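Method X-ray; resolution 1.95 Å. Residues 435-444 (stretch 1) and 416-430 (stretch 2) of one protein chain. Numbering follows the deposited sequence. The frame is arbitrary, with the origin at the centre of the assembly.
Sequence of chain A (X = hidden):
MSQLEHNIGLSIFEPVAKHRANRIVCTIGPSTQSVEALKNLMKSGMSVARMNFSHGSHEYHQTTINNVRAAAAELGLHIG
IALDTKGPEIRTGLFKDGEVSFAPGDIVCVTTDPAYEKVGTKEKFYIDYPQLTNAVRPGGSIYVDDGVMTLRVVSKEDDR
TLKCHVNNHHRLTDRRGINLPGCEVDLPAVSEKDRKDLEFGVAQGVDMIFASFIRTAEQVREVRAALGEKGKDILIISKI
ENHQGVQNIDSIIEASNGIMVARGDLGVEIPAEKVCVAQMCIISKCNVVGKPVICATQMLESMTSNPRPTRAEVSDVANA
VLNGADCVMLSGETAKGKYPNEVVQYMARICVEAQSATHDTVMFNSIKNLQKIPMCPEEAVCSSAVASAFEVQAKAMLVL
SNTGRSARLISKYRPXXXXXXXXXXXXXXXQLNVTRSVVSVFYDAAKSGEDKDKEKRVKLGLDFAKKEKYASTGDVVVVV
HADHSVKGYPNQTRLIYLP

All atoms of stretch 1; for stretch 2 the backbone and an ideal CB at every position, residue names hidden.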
ATOM      1  N   THR A 435      -1.024  -7.795  29.912  1.00 17.29           N
ATOM      2  CA  THR A 435      -1.617  -7.342  28.668  1.00 16.82           C
ATOM      3  C   THR A 435      -1.334  -5.873  28.439  1.00 16.13           C
ATOM      4  O   THR A 435      -1.571  -5.039  29.323  1.00 15.32           O
ATOM      5  CB  THR A 435      -3.129  -7.630  28.650  1.00 18.97           C
ATOM      6  OG1 THR A 435      -3.313  -9.035  28.401  1.00 21.08           O
ATOM      7  CG2 THR A 435      -3.803  -6.850  27.550  1.00 17.58           C
ATOM      8  N   ARG A 436      -0.751  -5.561  27.274  1.00 14.83           N
ATOM      9  CA  ARG A 436      -0.271  -4.209  27.002  1.00 15.15           C
ATOM     10  C   ARG A 436      -1.382  -3.172  27.242  1.00 15.47           C
ATOM     11  O   ARG A 436      -2.513  -3.347  26.744  1.00 14.83           O
ATOM     12  CB  ARG A 436       0.228  -4.129  25.550  1.00 15.52           C
ATOM     13  CG  ARG A 436       0.850  -2.776  25.158  1.00 15.86           C
ATOM     14  CD  ARG A 436       1.261  -2.814  23.676  1.00 15.07           C
ATOM     15  NE  ARG A 436       1.823  -1.539  23.229  1.00 16.55           N
ATOM     16  CZ  ARG A 436       1.099  -0.508  22.783  1.00 16.01           C
ATOM     17  NH1 ARG A 436       1.712   0.615  22.434  1.00 14.31           N
ATOM     18  NH2 ARG A 436      -0.233  -0.598  22.678  1.00 14.34           N
ATOM     19  N   SER A 437      -1.025  -2.046  27.890  1.00 14.85           N
ATOM     20  CA  SER A 437      -1.908  -0.824  27.991  1.00 15.61           C
ATOM     21  C   SER A 437      -2.968  -0.841  29.089  1.00 15.30           C
ATOM     22  O   SER A 437      -3.536   0.193  29.399  1.00 15.79           O
ATOM     23  CB  SER A 437      -2.613  -0.524  26.660  1.00 16.34           C
ATOM     24  OG  SER A 437      -1.686  -0.522  25.608  1.00 19.24           O
ATOM     25  N   VAL A 438      -3.320  -2.023  29.583  1.00 14.18           N
ATOM     26  CA  VAL A 438      -4.499  -2.167  30.442  1.00 14.83           C
ATOM     27  C   VAL A 438      -4.166  -1.754  31.857  1.00 16.06           C
ATOM     28  O   VAL A 438      -3.057  -2.034  32.346  1.00 16.21           O
ATOM     29  CB  VAL A 438      -5.053  -3.618  30.440  1.00 14.57           C
ATOM     30  CG1 VAL A 438      -6.195  -3.749  31.435  1.00 14.61           C
ATOM     31  CG2 VAL A 438      -5.556  -3.964  29.045  1.00 15.24           C
ATOM     32  N   VAL A 439      -5.049  -0.938  32.437  1.00 14.98           N
ATOM     33  CA  VAL A 439      -4.966  -0.569  33.845  1.00 18.14           C
ATOM     34  C   VAL A 439      -6.324  -0.909  34.469  1.00 20.04           C
ATOM     35  O   VAL A 439      -7.358  -0.489  33.955  1.00 19.37           O
ATOM     36  CB  VAL A 439      -4.693   0.948  33.998  1.00 21.80           C
ATOM     37  CG1 VAL A 439      -4.655   1.338  35.473  1.00 24.01           C
ATOM     38  CG2 VAL A 439      -3.366   1.315  33.331  1.00 20.49           C
ATOM     39  N   SER A 440      -6.319  -1.722  35.527  1.00 19.44           N
ATOM     40  CA  SER A 440      -7.563  -2.297  36.058  1.00 23.20           C
ATOM     41  C   SER A 440      -8.084  -1.594  37.294  1.00 26.42           C
ATOM     42  O   SER A 440      -7.300  -1.085  38.116  1.00 23.00           O
ATOM     43  CB  SER A 440      -7.366  -3.774  36.359  1.00 26.13           C
ATOM     44  OG  SER A 440      -7.196  -4.486  35.146  1.00 29.83           O
ATOM     45  N   VAL A 441      -9.411  -1.514  37.396  1.00 22.26           N
ATOM     46  CA  VAL A 441     -10.071  -1.004  38.588  1.00 24.46           C
ATOM     47  C   VAL A 441     -11.118  -2.012  38.998  1.00 25.34           C
ATOM     48  O   VAL A 441     -11.890  -2.482  38.162  1.00 22.72           O
ATOM     49  CB  VAL A 441     -10.805   0.334  38.318  1.00 28.70           C
ATOM     50  CG1 VAL A 441     -11.199   0.982  39.639  1.00 31.03           C
ATOM     51  CG2 VAL A 441      -9.923   1.263  37.533  1.00 32.49           C
ATOM     52  N   PHE A 442     -11.170  -2.326  40.284  1.00 23.05           N
ATOM     53  CA  PHE A 442     -12.092  -3.334  40.766  1.00 23.62           C
ATOM     54  C   PHE A 442     -13.447  -2.718  41.137  1.00 23.96           C
ATOM     55  O   PHE A 442     -13.511  -1.759  41.913  1.00 23.41           O
ATOM     56  CB  PHE A 442     -11.486  -4.034  41.973  1.00 25.15           C
ATOM     57  CG  PHE A 442     -12.395  -5.049  42.609  1.00 24.44           C
ATOM     58  CD1 PHE A 442     -12.865  -6.132  41.879  1.00 24.19           C
ATOM     59  CD2 PHE A 442     -12.754  -4.931  43.953  1.00 24.94           C
ATOM     60  CE1 PHE A 442     -13.655  -7.109  42.492  1.00 27.14           C
ATOM     61  CE2 PHE A 442     -13.530  -5.894  44.567  1.00 27.18           C
ATOM     62  CZ  PHE A 442     -14.001  -6.976  43.833  1.00 25.87           C
ATOM     63  N   TYR A 443     -14.521  -3.284  40.601  1.00 23.31           N
ATOM     64  CA  TYR A 443     -15.885  -2.947  41.027  1.00 24.00           C
ATOM     65  C   TYR A 443     -16.423  -4.054  41.907  1.00 25.65           C
ATOM     66  O   TYR A 443     -16.578  -5.191  41.458  1.00 25.87           O
ATOM     67  CB  TYR A 443     -16.821  -2.772  39.816  1.00 23.41           C
ATOM     68  CG  TYR A 443     -18.299  -2.502  40.209  1.00 24.15           C
ATOM     69  CD1 TYR A 443     -18.706  -1.232  40.644  1.00 26.51           C
ATOM     70  CD2 TYR A 443     -19.261  -3.505  40.134  1.00 23.35           C
ATOM     71  CE1 TYR A 443     -20.022  -0.983  41.047  1.00 24.19           C
ATOM     72  CE2 TYR A 443     -20.593  -3.264  40.529  1.00 25.47           C
ATOM     73  CZ  TYR A 443     -20.961  -1.980  40.950  1.00 25.44           C
ATOM     74  OH  TYR A 443     -22.259  -1.702  41.316  1.00 27.71           O
ATOM     75  N   ASP A 444     -16.723  -3.716  43.159  1.00 27.14           N
ATOM     76  CA  ASP A 444     -17.212  -4.697  44.121  1.00 32.43           C
ATOM     77  C   ASP A 444     -18.740  -4.843  44.072  1.00 32.41           C
ATOM     78  O   ASP A 444     -19.461  -4.094  44.726  1.00 33.28           O
ATOM     79  CB  ASP A 444     -16.774  -4.299  45.524  1.00 35.68           C
ATOM     80  CG  ASP A 444     -16.973  -5.418  46.537  1.00 40.47           C
ATOM     81  OD1 ASP A 444     -17.845  -6.286  46.315  1.00 38.94           O
ATOM     82  OD2 ASP A 444     -16.225  -5.447  47.527  1.00 42.89           O
ATOM     83  N   UNK A 416      -2.952   3.675  21.209  1.00 17.88           N
ATOM     84  CA  UNK A 416      -1.779   4.380  21.730  1.00 18.99           C
ATOM     85  C   UNK A 416      -2.053   5.003  23.116  1.00 20.37           C
ATOM     86  O   UNK A 416      -1.254   5.782  23.610  1.00 24.67           O
ATOM     87  CB  UNK A 416      -1.347   5.468  20.744  1.00 18.99           C
ATOM     88  N   UNK A 417      -3.220   4.718  23.690  1.00 18.44           N
ATOM     89  CA  UNK A 417      -3.613   5.321  24.988  1.00 19.02           C
ATOM     90  C   UNK A 417      -3.841   4.206  25.999  1.00 19.67           C
ATOM     91  O   UNK A 417      -3.977   3.066  25.607  1.00 23.69           O
ATOM     92  CB  UNK A 417      -4.871   6.180  24.848  1.00 19.02           C
ATOM     93  N   UNK A 418      -4.057   4.562  27.289  1.00 19.24           N
ATOM     94  CA  UNK A 418      -4.379   3.552  28.292  1.00 17.47           C
ATOM     95  C   UNK A 418      -5.752   2.901  28.043  1.00 17.04           C
ATOM     96  O   UNK A 418      -6.682   3.547  27.500  1.00 15.12           O
ATOM     97  CB  UNK A 418      -4.347   4.181  29.686  1.00 17.47           C
ATOM     98  N   UNK A 419      -5.856   1.631  28.376  1.00 14.22           N
ATOM     99  CA  UNK A 419      -7.146   0.942  28.377  1.00 15.39           C
ATOM    100  C   UNK A 419      -7.553   0.689  29.828  1.00 16.66           C
ATOM    101  O   UNK A 419      -6.994  -0.187  30.507  1.00 15.79           O
ATOM    102  CB  UNK A 419      -7.078  -0.367  27.588  1.00 15.39           C
ATOM    103  N   UNK A 420      -8.473   1.501  30.330  1.00 17.23           N
ATOM    104  CA  UNK A 420      -9.000   1.290  31.666  1.00 17.87           C
ATOM    105  C   UNK A 420     -10.030   0.172  31.648  1.00 17.65           C
ATOM    106  O   UNK A 420     -10.990   0.231  30.893  1.00 20.73           O
ATOM    107  CB  UNK A 420      -9.614   2.579  32.217  1.00 17.87           C
ATOM    108  N   UNK A 421      -9.792  -0.881  32.427  1.00 16.70           N
ATOM    109  CA  UNK A 421     -10.716  -1.977  32.487  1.00 16.01           C
ATOM    110  C   UNK A 421     -11.367  -1.999  33.879  1.00 18.44           C
ATOM    111  O   UNK A 421     -10.669  -2.163  34.912  1.00 18.01           O
ATOM    112  CB  UNK A 421     -10.009  -3.298  32.176  1.00 16.01           C
ATOM    113  N   UNK A 422     -12.684  -1.821  33.912  1.00 18.85           N
ATOM    114  CA  UNK A 422     -13.441  -2.021  35.146  1.00 18.42           C
ATOM    115  C   UNK A 422     -13.938  -3.455  35.206  1.00 20.53           C
ATOM    116  O   UNK A 422     -14.643  -3.933  34.283  1.00 20.17           O
ATOM    117  CB  UNK A 422     -14.612  -1.041  35.239  1.00 18.42           C
ATOM    118  N   UNK A 423     -13.486  -4.173  36.225  1.00 20.14           N
ATOM    119  CA  UNK A 423     -13.770  -5.576  36.332  1.00 19.84           C
ATOM    120  C   UNK A 423     -14.446  -5.895  37.661  1.00 20.77           C
ATOM    121  O   UNK A 423     -14.256  -5.197  38.653  1.00 20.87           O
ATOM    122  CB  UNK A 423     -12.483  -6.388  36.172  1.00 19.84           C
ATOM    123  N   UNK A 424     -15.185  -6.992  37.696  1.00 21.32           N
ATOM    124  CA  UNK A 424     -15.823  -7.442  38.936  1.00 21.17           C
ATOM    125  C   UNK A 424     -15.030  -8.562  39.624  1.00 22.20           C
ATOM    126  O   UNK A 424     -15.495  -9.131  40.617  1.00 22.16           O
ATOM    127  CB  UNK A 424     -17.246  -7.922  38.643  1.00 21.17           C
ATOM    128  N   UNK A 425     -13.852  -8.892  39.095  1.00 21.31           N
ATOM    129  CA  UNK A 425     -13.013  -9.934  39.687  1.00 23.21           C
ATOM    130  C   UNK A 425     -11.600  -9.457  39.976  1.00 22.58           C
ATOM    131  O   UNK A 425     -10.886  -9.018  39.077  1.00 20.88           O
ATOM    132  CB  UNK A 425     -12.959 -11.150  38.760  1.00 23.21           C
ATOM    133  N   UNK A 426     -11.169  -9.605  41.228  1.00 21.10           N
ATOM    134  CA  UNK A 426      -9.793  -9.260  41.584  1.00 22.52           C
ATOM    135  C   UNK A 426      -8.767 -10.078  40.807  1.00 20.84           C
ATOM    136  O   UNK A 426      -7.715  -9.573  40.429  1.00 19.07           O
ATOM    137  CB  UNK A 426      -9.577  -9.460  43.085  1.00 22.52           C
ATOM    138  N   UNK A 427      -9.064 -11.345  40.554  1.00 18.90           N
ATOM    139  CA  UNK A 427      -8.114 -12.129  39.795  1.00 20.19           C
ATOM    140  C   UNK A 427      -7.976 -11.595  38.364  1.00 20.05           C
ATOM    141  O   UNK A 427      -6.906 -11.700  37.761  1.00 18.65           O
ATOM    142  CB  UNK A 427      -8.540 -13.598  39.779  1.00 20.19           C
ATOM    143  N   UNK A 428      -9.058 -11.032  37.813  1.00 18.85           N
ATOM    144  CA  UNK A 428      -8.953 -10.423  36.493  1.00 18.23           C
ATOM    145  C   UNK A 428      -8.045  -9.202  36.472  1.00 19.51           C
ATOM    146  O   UNK A 428      -7.213  -9.067  35.563  1.00 18.59           O
ATOM    147  CB  UNK A 428     -10.345 -10.032  35.992  1.00 18.23           C
ATOM    148  N   UNK A 429      -8.112  -8.371  37.523  1.00 18.83           N
ATOM    149  CA  UNK A 429      -7.145  -7.266  37.692  1.00 19.80           C
ATOM    150  C   UNK A 429      -5.721  -7.780  37.649  1.00 20.51           C
ATOM    151  O   UNK A 429      -4.860  -7.196  36.992  1.00 19.42           O
ATOM    152  CB  UNK A 429      -7.387  -6.529  39.011  1.00 19.80           C
ATOM    153  N   UNK A 430      -5.471  -8.897  38.339  1.00 17.40           N
ATOM    154  CA  UNK A 430      -4.112  -9.397  38.446  1.00 17.70           C
ATOM    155  C   UNK A 430      -3.668  -9.996  37.120  1.00 17.62           C
ATOM    156  O   UNK A 430      -2.485  -9.869  36.714  1.00 16.91           O
ATOM    157  CB  UNK A 430      -4.004 -10.433  39.567  1.00 17.70           C
TER

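Positions 416 and 417 both turn CA-to-CB away from stretch 1, which offers nothing within 5.5 Å of either ideal CB, so the geometry seen here favours no particular side chain. They are Asn416 and Cys417. The backbone of Cys417 matters more: a water donates to its O (2.9 Å) and accepts from Ser437 OG (2.6 Å), joining the stretches just before the strands pair.

At 418 the CB points sideways, 4.1 Å from Ser437 O, with phi/psi of -67/146. No bond to stretch 1 calls for its amide, so proline is allowed, as are many small or medium residues. Pro418 occupies it.

From 419 to 423 the backbone runs parallel to strand 438-442. The amides of 419, 421 and 423 donate to Ser437 O, Val439 O and Val441 O, whatever the side chains. Because the backbone is extended, successive CB atoms alternate between the two faces of the sheet.

Position 419 shares a face with Val438; its ideal CB lies 4.2 Å from Val438 CG2, and the CB of Ser437 is also near. Valine, isoleucine or leucine would suit this apolar setting. Ile419 sets its CB 4.1 Å from Val438 CG2, while its CD1 reaches to 3.8 Å from Ser437 CB.

Position 420 lies on the other face, with Val439 and Val441, and a branched aliphatic residue is again natural. Ile420 packs CG2 4.1 Å from Val441 CG2.

The ideal CB of 421 is 3.9 Å from Val438 CG1 and 4.3 Å from Ser440 OG, a mixed setting that would accept alanine, cysteine, serine or valine. Cys421 places its CB 3.9 Å from Val438 CG1. Its O accepts from Val441 N at 2.9 Å.

Position 422 faces the side of Val441, with Tyr443 CB 5.4 Å from the ideal CB; beta-branched residues fit the extended backbone. Val422 brings CG1 to 3.8 Å from Tyr443 CB.

At 423 the closest atom to the ideal CB is Val441 O, 4.4 Å away, so a valine or threonine would serve. The OG1 of Thr423 accepts from the backbone N of 425 at 3.3 Å, a bond within the stretch just before the helix begins, while its O accepts from Tyr443 N at 2.7 Å.

Position 424 points away overall, yet its CB lies 4.0 Å from Tyr443 O; several polar or small residues are plausible. Thr424 places CG2 4.0 Å from Tyr443 CD2, at the edge of that ring, and a water donates to both Thr424 O and Tyr443 O.

Position 425 points away, directly before the helix, and tolerates many residues; it is Arg425.

The CB of 426 is sideways, but the Phe442 ring lies nearby, inviting an aliphatic chain. Leu426 lays CD2 over one ring face, 3.8 Å from the Phe442 centroid, a CH-pi contact.

Positions 427, 428 and 430 meet little of stretch 1: Gln427, Thr428 and Arg430. Position 429 points toward it, its ideal CB just 3.8 Å from Ser440 CB, which favours a small residue. Cys429 fits, with SG 3.8 Å from Ser440 CB and 4.1 Å from Phe442 CB.

Stretch 2 (416-430) NCPIICVTTRLQTCR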
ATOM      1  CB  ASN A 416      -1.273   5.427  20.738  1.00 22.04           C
ATOM      2  CG  ASN A 416      -2.261   6.549  20.534  1.00 26.67           C
ATOM      3  OD1 ASN A 416      -3.228   6.662  21.289  1.00 30.02           O
ATOM      4  ND2 ASN A 416      -1.950   7.471  19.614  1.00 28.90           N
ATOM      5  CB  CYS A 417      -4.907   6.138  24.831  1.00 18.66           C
ATOM      6  SG  CYS A 417      -6.295   5.187  24.142  1.00 20.36           S
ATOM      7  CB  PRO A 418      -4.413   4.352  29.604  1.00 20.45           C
ATOM      8  CG  PRO A 418      -3.542   5.538  29.333  1.00 22.04           C
ATOM      9  CD  PRO A 418      -3.783   5.880  27.895  1.00 20.91           C
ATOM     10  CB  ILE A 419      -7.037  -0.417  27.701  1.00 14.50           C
ATOM     11  CG1 ILE A 419      -6.494  -0.276  26.276  1.00 15.16           C
ATOM     12  CG2 ILE A 419      -8.385  -1.161  27.737  1.00 14.51           C
ATOM     13  CD1 ILE A 419      -6.103  -1.624  25.685  1.00 14.22           C
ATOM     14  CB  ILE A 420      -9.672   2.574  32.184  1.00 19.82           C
ATOM     15  CG1 ILE A 420      -8.634   3.722  32.225  1.00 19.14           C
ATOM     16  CG2 ILE A 420     -10.287   2.332  33.566  1.00 18.81           C
ATOM     17  CD1 ILE A 420      -9.257   5.083  32.434  1.00 22.87           C
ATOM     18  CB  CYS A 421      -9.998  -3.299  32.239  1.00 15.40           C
ATOM     19  SG  CYS A 421     -11.081  -4.744  32.491  1.00 20.17           S
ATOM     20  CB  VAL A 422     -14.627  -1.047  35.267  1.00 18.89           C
ATOM     21  CG1 VAL A 422     -15.372  -1.293  36.585  1.00 18.56           C
ATOM     22  CG2 VAL A 422     -14.122   0.398  35.221  1.00 18.57           C
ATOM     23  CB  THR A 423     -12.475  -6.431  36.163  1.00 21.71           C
ATOM     24  OG1 THR A 423     -12.816  -7.816  36.182  1.00 23.85           O
ATOM     25  CG2 THR A 423     -11.480  -6.141  37.281  1.00 19.97           C
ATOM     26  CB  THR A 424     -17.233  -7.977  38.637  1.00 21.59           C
ATOM     27  OG1 THR A 424     -17.140  -8.938  37.583  1.00 22.55           O
ATOM     28  CG2 THR A 424     -18.141  -6.838  38.177  1.00 23.96           C
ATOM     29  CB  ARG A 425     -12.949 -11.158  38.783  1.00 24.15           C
ATOM     30  CG  ARG A 425     -14.272 -11.868  38.612  1.00 27.53           C
ATOM     31  CD  ARG A 425     -14.130 -13.071  37.697  1.00 30.11           C
ATOM     32  NE  ARG A 425     -15.365 -13.276  36.954  1.00 46.76           N
ATOM     33  CZ  ARG A 425     -15.485 -14.055  35.883  1.00 49.79           C
ATOM     34  NH1 ARG A 425     -14.460 -14.799  35.463  1.00 45.11           N
ATOM     35  NH2 ARG A 425     -16.642 -14.109  35.249  1.00 50.20           N
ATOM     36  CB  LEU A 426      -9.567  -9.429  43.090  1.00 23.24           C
ATOM     37  CG  LEU A 426     -10.297  -8.386  43.957  1.00 24.57           C
ATOM     38  CD1 LEU A 426     -10.342  -8.840  45.422  1.00 28.38           C
ATOM     39  CD2 LEU A 426      -9.596  -7.038  43.830  1.00 24.52           C
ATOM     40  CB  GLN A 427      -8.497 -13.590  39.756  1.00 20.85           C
ATOM     41  CG  GLN A 427      -7.488 -14.414  38.966  1.00 23.75           C
ATOM     42  CD  GLN A 427      -7.425 -15.859  39.422  1.00 28.75           C
ATOM     43  OE1 GLN A 427      -8.295 -16.643  39.106  1.00 32.59           O
ATOM     44  NE2 GLN A 427      -6.355 -16.221  40.128  1.00 34.51           N
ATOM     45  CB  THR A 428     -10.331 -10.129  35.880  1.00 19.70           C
ATOM     46  OG1 THR A 428     -10.983 -11.383  35.613  1.00 19.93           O
ATOM     47  CG2 THR A 428     -10.184  -9.348  34.550  1.00 18.09           C
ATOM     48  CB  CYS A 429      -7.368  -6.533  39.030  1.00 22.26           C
ATOM     49  SG  CYS A 429      -8.980  -5.760  39.204  1.00 28.03           S
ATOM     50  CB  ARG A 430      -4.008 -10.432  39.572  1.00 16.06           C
ATOM     51  CG  ARG A 430      -4.171  -9.821  40.961  1.00 17.52           C
ATOM     52  CD  ARG A 430      -3.838 -10.828  42.066  1.00 18.60           C
ATOM     53  NE  ARG A 430      -4.789 -11.951  42.102  1.00 17.67           N
ATOM     54  CZ  ARG A 430      -5.904 -11.963  42.820  1.00 19.86           C
ATOM     55  NH1 ARG A 430      -6.275 -10.882  43.503  1.00 20.23           N
ATOM     56  NH2 ARG A 430      -6.627 -13.073  42.905  1.00 19.90           N
TER
HETATM   57  O   HOH W   1      -1.421   2.000  24.874  1.00 20.01           O
HETATM   58  O   HOH W   2     -17.619  -7.900  42.104  1.00 33.04           O
HETATM   59  O   HOH W   3      -4.522  -4.841  35.294  1.00 31.10           O
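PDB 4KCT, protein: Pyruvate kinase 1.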